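Local coordinates for mandelate racemase/muconate lactonizing protein (Paenibacillus sp., PDB 3V5C), which probably dehydrates galacturonate as a magnesium-dependent lyase of the enolase superfamily, at residues Pro129-Ser134 with Phe334-Asp339. The protein carries 1 engineered substitution. Residues are numbered along the deposited sequence; the frame is centred on the assembly and turned at random.
Sequences PCYDTS and FVEYDD
Pro129 O accepts a nearly straight hydrogen bond from Val335 N (168° at the hydrogen), while Pro129 CB rests on Phe334 CD1, 3.7 Å away. Cys130 pairs with Val335 in parallel register, their CB atoms meeting on the sheet face that Tyr337 shares. At Tyr131 the backbone bonds in both directions, N to Val335 O at 3.1 Å and O to Tyr337 N at 2.9 Å. Its CG sits between the backbone N and the carbonyl carbon (chi1 69°). In the ring, CD2 comes within 3.4 Å of Phe334 CB, the edge faces Phe334 in an offset edge-to-face pair with planes at 79°, and Glu336 CA lies over one face. Asp132 closes an Asx turn through Ser134 N; its OD1 also takes the Ser134 hydroxyl on the syn lone pair, and a water joins it to Tyr337 O. Thr133 N reaches that carbonyl directly, and Thr133 OG1 donates to the anti lone pair of Glu336 OE2 at 2.6 Å. OE2 also forms a salt bridge with Lys168 NZ, which bonds Tyr131 OH as well, and Glu336 OE1 accepts from Cys312 N. An alanine in place of Glu336 would probably leave Thr133 OG1, Lys168 and Cys312 N without their carboxylate partner. The Glu336 side chain lies about 12 Å from a bound magnesium ion. Strand 126-135 thus lies between strands 335-337 and 167-170, parallel to both, consistent with closure of the enolase-type barrel, while helix 317-325 packs against Val335 and Tyr337.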
ATOM      1  N   PRO A 129      -0.180   2.792  12.209  1.00 11.83           N
ATOM      2  CA  PRO A 129       1.178   2.244  12.082  1.00 11.06           C
ATOM      3  C   PRO A 129       1.658   2.228  10.633  1.00 12.66           C
ATOM      4  O   PRO A 129       0.874   1.980   9.728  1.00 12.05           O
ATOM      5  CB  PRO A 129       1.023   0.805  12.589  1.00 12.46           C
ATOM      6  CG  PRO A 129      -0.176   0.862  13.498  1.00 17.48           C
ATOM      7  CD  PRO A 129      -1.107   1.844  12.850  1.00 15.62           C
ATOM      8  N   CYS A 130       2.937   2.490  10.411  1.00 11.15           N
ATOM      9  CA  CYS A 130       3.501   2.332   9.081  1.00 10.95           C
ATOM     10  C   CYS A 130       4.838   1.628   9.175  1.00 13.00           C
ATOM     11  O   CYS A 130       5.404   1.479  10.263  1.00 12.57           O
ATOM     12  CB  CYS A 130       3.706   3.680   8.398  1.00  8.84           C
ATOM     13  SG  CYS A 130       4.807   4.861   9.261  1.00 13.22           S
ATOM     14  N   TYR A 131       5.340   1.197   8.025  1.00 11.25           N
ATOM     15  CA  TYR A 131       6.669   0.616   7.958  1.00  9.25           C
ATOM     16  C   TYR A 131       7.393   1.097   6.728  1.00  8.38           C
ATOM     17  O   TYR A 131       6.792   1.505   5.739  1.00 10.54           O
ATOM     18  CB  TYR A 131       6.645  -0.932   7.994  1.00  9.80           C
ATOM     19  CG  TYR A 131       6.077  -1.638   6.764  1.00 11.18           C
ATOM     20  CD1 TYR A 131       6.824  -1.763   5.596  1.00 10.91           C
ATOM     21  CD2 TYR A 131       4.815  -2.211   6.793  1.00 15.11           C
ATOM     22  CE1 TYR A 131       6.327  -2.424   4.493  1.00 14.25           C
ATOM     23  CE2 TYR A 131       4.304  -2.889   5.694  1.00 13.49           C
ATOM     24  CZ  TYR A 131       5.059  -2.981   4.540  1.00 12.87           C
ATOM     25  OH  TYR A 131       4.578  -3.638   3.437  1.00 13.57           O
ATOM     26  N   ASP A 132       8.716   1.088   6.828  1.00 10.19           N
ATOM     27  CA  ASP A 132       9.576   1.585   5.783  1.00 12.57           C
ATOM     28  C   ASP A 132       9.809   0.464   4.787  1.00 10.42           C
ATOM     29  O   ASP A 132      10.467  -0.525   5.113  1.00 10.45           O
ATOM     30  CB  ASP A 132      10.897   2.013   6.428  1.00 11.95           C
ATOM     31  CG  ASP A 132      11.874   2.596   5.440  1.00 14.81           C
ATOM     32  OD1 ASP A 132      11.622   2.547   4.222  1.00 13.64           O
ATOM     33  OD2 ASP A 132      12.935   3.087   5.891  1.00 21.00           O
ATOM     34  N   THR A 133       9.284   0.619   3.569  1.00  9.24           N
ATOM     35  CA  THR A 133       9.364  -0.445   2.565  1.00  8.21           C
ATOM     36  C   THR A 133      10.553  -0.322   1.591  1.00 10.49           C
ATOM     37  O   THR A 133      10.663  -1.106   0.645  1.00 12.42           O
ATOM     38  CB  THR A 133       8.031  -0.493   1.763  1.00  9.73           C
ATOM     39  OG1 THR A 133       7.885  -1.772   1.129  1.00 12.37           O
ATOM     40  CG2 THR A 133       7.998   0.613   0.716  1.00 13.25           C
ATOM     41  N   SER A 134      11.468   0.616   1.858  1.00 10.69           N
ATOM     42  CA  SER A 134      12.451   1.043   0.855  1.00 11.28           C
ATOM     43  C   SER A 134      13.782   0.287   0.878  1.00  9.55           C
ATOM     44  O   SER A 134      14.723   0.702   0.202  1.00 12.12           O
ATOM     45  CB  SER A 134      12.744   2.551   1.004  1.00 12.23           C
ATOM     46  OG  SER A 134      13.422   2.829   2.225  1.00 13.14           O
ATOM     47  N   PHE A 334      -0.523  -2.189   8.776  1.00 11.38           N
ATOM     48  CA  PHE A 334       0.423  -1.104   8.522  1.00 11.68           C
ATOM     49  C   PHE A 334       0.126  -0.417   7.204  1.00 11.76           C
ATOM     50  O   PHE A 334      -0.333  -1.055   6.258  1.00 12.78           O
ATOM     51  CB  PHE A 334       1.843  -1.645   8.327  1.00 15.99           C
ATOM     52  CG  PHE A 334       2.498  -2.182   9.556  1.00 12.38           C
ATOM     53  CD1 PHE A 334       3.126  -1.329  10.444  1.00 15.21           C
ATOM     54  CD2 PHE A 334       2.591  -3.548   9.754  1.00 13.99           C
ATOM     55  CE1 PHE A 334       3.761  -1.818  11.559  1.00 18.45           C
ATOM     56  CE2 PHE A 334       3.228  -4.046  10.876  1.00 20.98           C
ATOM     57  CZ  PHE A 334       3.822  -3.178  11.773  1.00 24.82           C
ATOM     58  N   VAL A 335       0.451   0.867   7.133  1.00  9.33           N
ATOM     59  CA  VAL A 335       0.620   1.560   5.866  1.00  9.00           C
ATOM     60  C   VAL A 335       2.033   1.241   5.327  1.00 12.49           C
ATOM     61  O   VAL A 335       3.028   1.425   6.025  1.00 12.02           O
ATOM     62  CB  VAL A 335       0.451   3.077   6.077  1.00  9.14           C
ATOM     63  CG1 VAL A 335       0.842   3.850   4.819  1.00 13.21           C
ATOM     64  CG2 VAL A 335      -0.988   3.387   6.460  1.00 14.22           C
ATOM     65  N   GLU A 336       2.120   0.759   4.086  1.00 12.14           N
ATOM     66  CA  GLU A 336       3.414   0.502   3.443  1.00 13.20           C
ATOM     67  C   GLU A 336       3.968   1.827   2.910  1.00 12.88           C
ATOM     68  O   GLU A 336       3.433   2.389   1.950  1.00 11.75           O
ATOM     69  CB  GLU A 336       3.243  -0.529   2.311  1.00 14.14           C
ATOM     70  CG  GLU A 336       4.535  -0.854   1.606  1.00 12.54           C
ATOM     71  CD  GLU A 336       4.482  -2.091   0.734  1.00 15.19           C
ATOM     72  OE1 GLU A 336       3.374  -2.605   0.452  1.00 16.80           O
ATOM     73  OE2 GLU A 336       5.573  -2.548   0.308  1.00 13.36           O
ATOM     74  N   TYR A 337       5.040   2.330   3.537  1.00 10.44           N
ATOM     75  CA  TYR A 337       5.515   3.702   3.293  1.00 10.26           C
ATOM     76  C   TYR A 337       6.808   3.789   2.476  1.00 10.29           C
ATOM     77  O   TYR A 337       7.819   3.168   2.835  1.00 11.15           O
ATOM     78  CB  TYR A 337       5.705   4.454   4.615  1.00 13.21           C
ATOM     79  CG  TYR A 337       5.949   5.920   4.411  1.00 10.87           C
ATOM     80  CD1 TYR A 337       7.244   6.424   4.311  1.00 14.65           C
ATOM     81  CD2 TYR A 337       4.890   6.811   4.282  1.00 12.43           C
ATOM     82  CE1 TYR A 337       7.473   7.768   4.112  1.00 12.45           C
ATOM     83  CE2 TYR A 337       5.110   8.164   4.086  1.00 13.85           C
ATOM     84  CZ  TYR A 337       6.408   8.634   3.998  1.00 12.86           C
ATOM     85  OH  TYR A 337       6.648   9.983   3.801  1.00 19.32           O
ATOM     86  N   ASP A 338       6.739   4.557   1.388  1.00 10.20           N
ATOM     87  CA  ASP A 338       7.878   4.929   0.551  1.00 12.29           C
ATOM     88  C   ASP A 338       7.921   6.462   0.571  1.00 14.57           C
ATOM     89  O   ASP A 338       6.898   7.114   0.366  1.00 14.15           O
ATOM     90  CB  ASP A 338       7.629   4.415  -0.877  1.00 14.36           C
ATOM     91  CG  ASP A 338       8.899   4.264  -1.704  1.00 17.59           C
ATOM     92  OD1 ASP A 338      10.025   4.303  -1.143  1.00 15.48           O
ATOM     93  OD2 ASP A 338       8.749   4.074  -2.939  1.00 13.27           O
ATOM     94  N   ASP A 339       9.092   7.044   0.834  1.00 13.62           N
ATOM     95  CA  ASP A 339       9.221   8.494   0.935  1.00 14.20           C
ATOM     96  C   ASP A 339       9.333   9.115  -0.458  1.00 13.51           C
ATOM     97  O   ASP A 339      10.378   9.042  -1.100  1.00 15.94           O
ATOM     98  CB  ASP A 339      10.451   8.853   1.765  1.00 15.67           C
ATOM     99  CG  ASP A 339      10.553  10.334   2.059  1.00 20.24           C
ATOM    100  OD1 ASP A 339       9.806  11.148   1.473  1.00 18.74           O
ATOM    101  OD2 ASP A 339      11.405  10.707   2.892  1.00 20.80           O
TER
HETATM  102  O   HOH W   1      10.435   4.777   3.113  1.00 18.13           O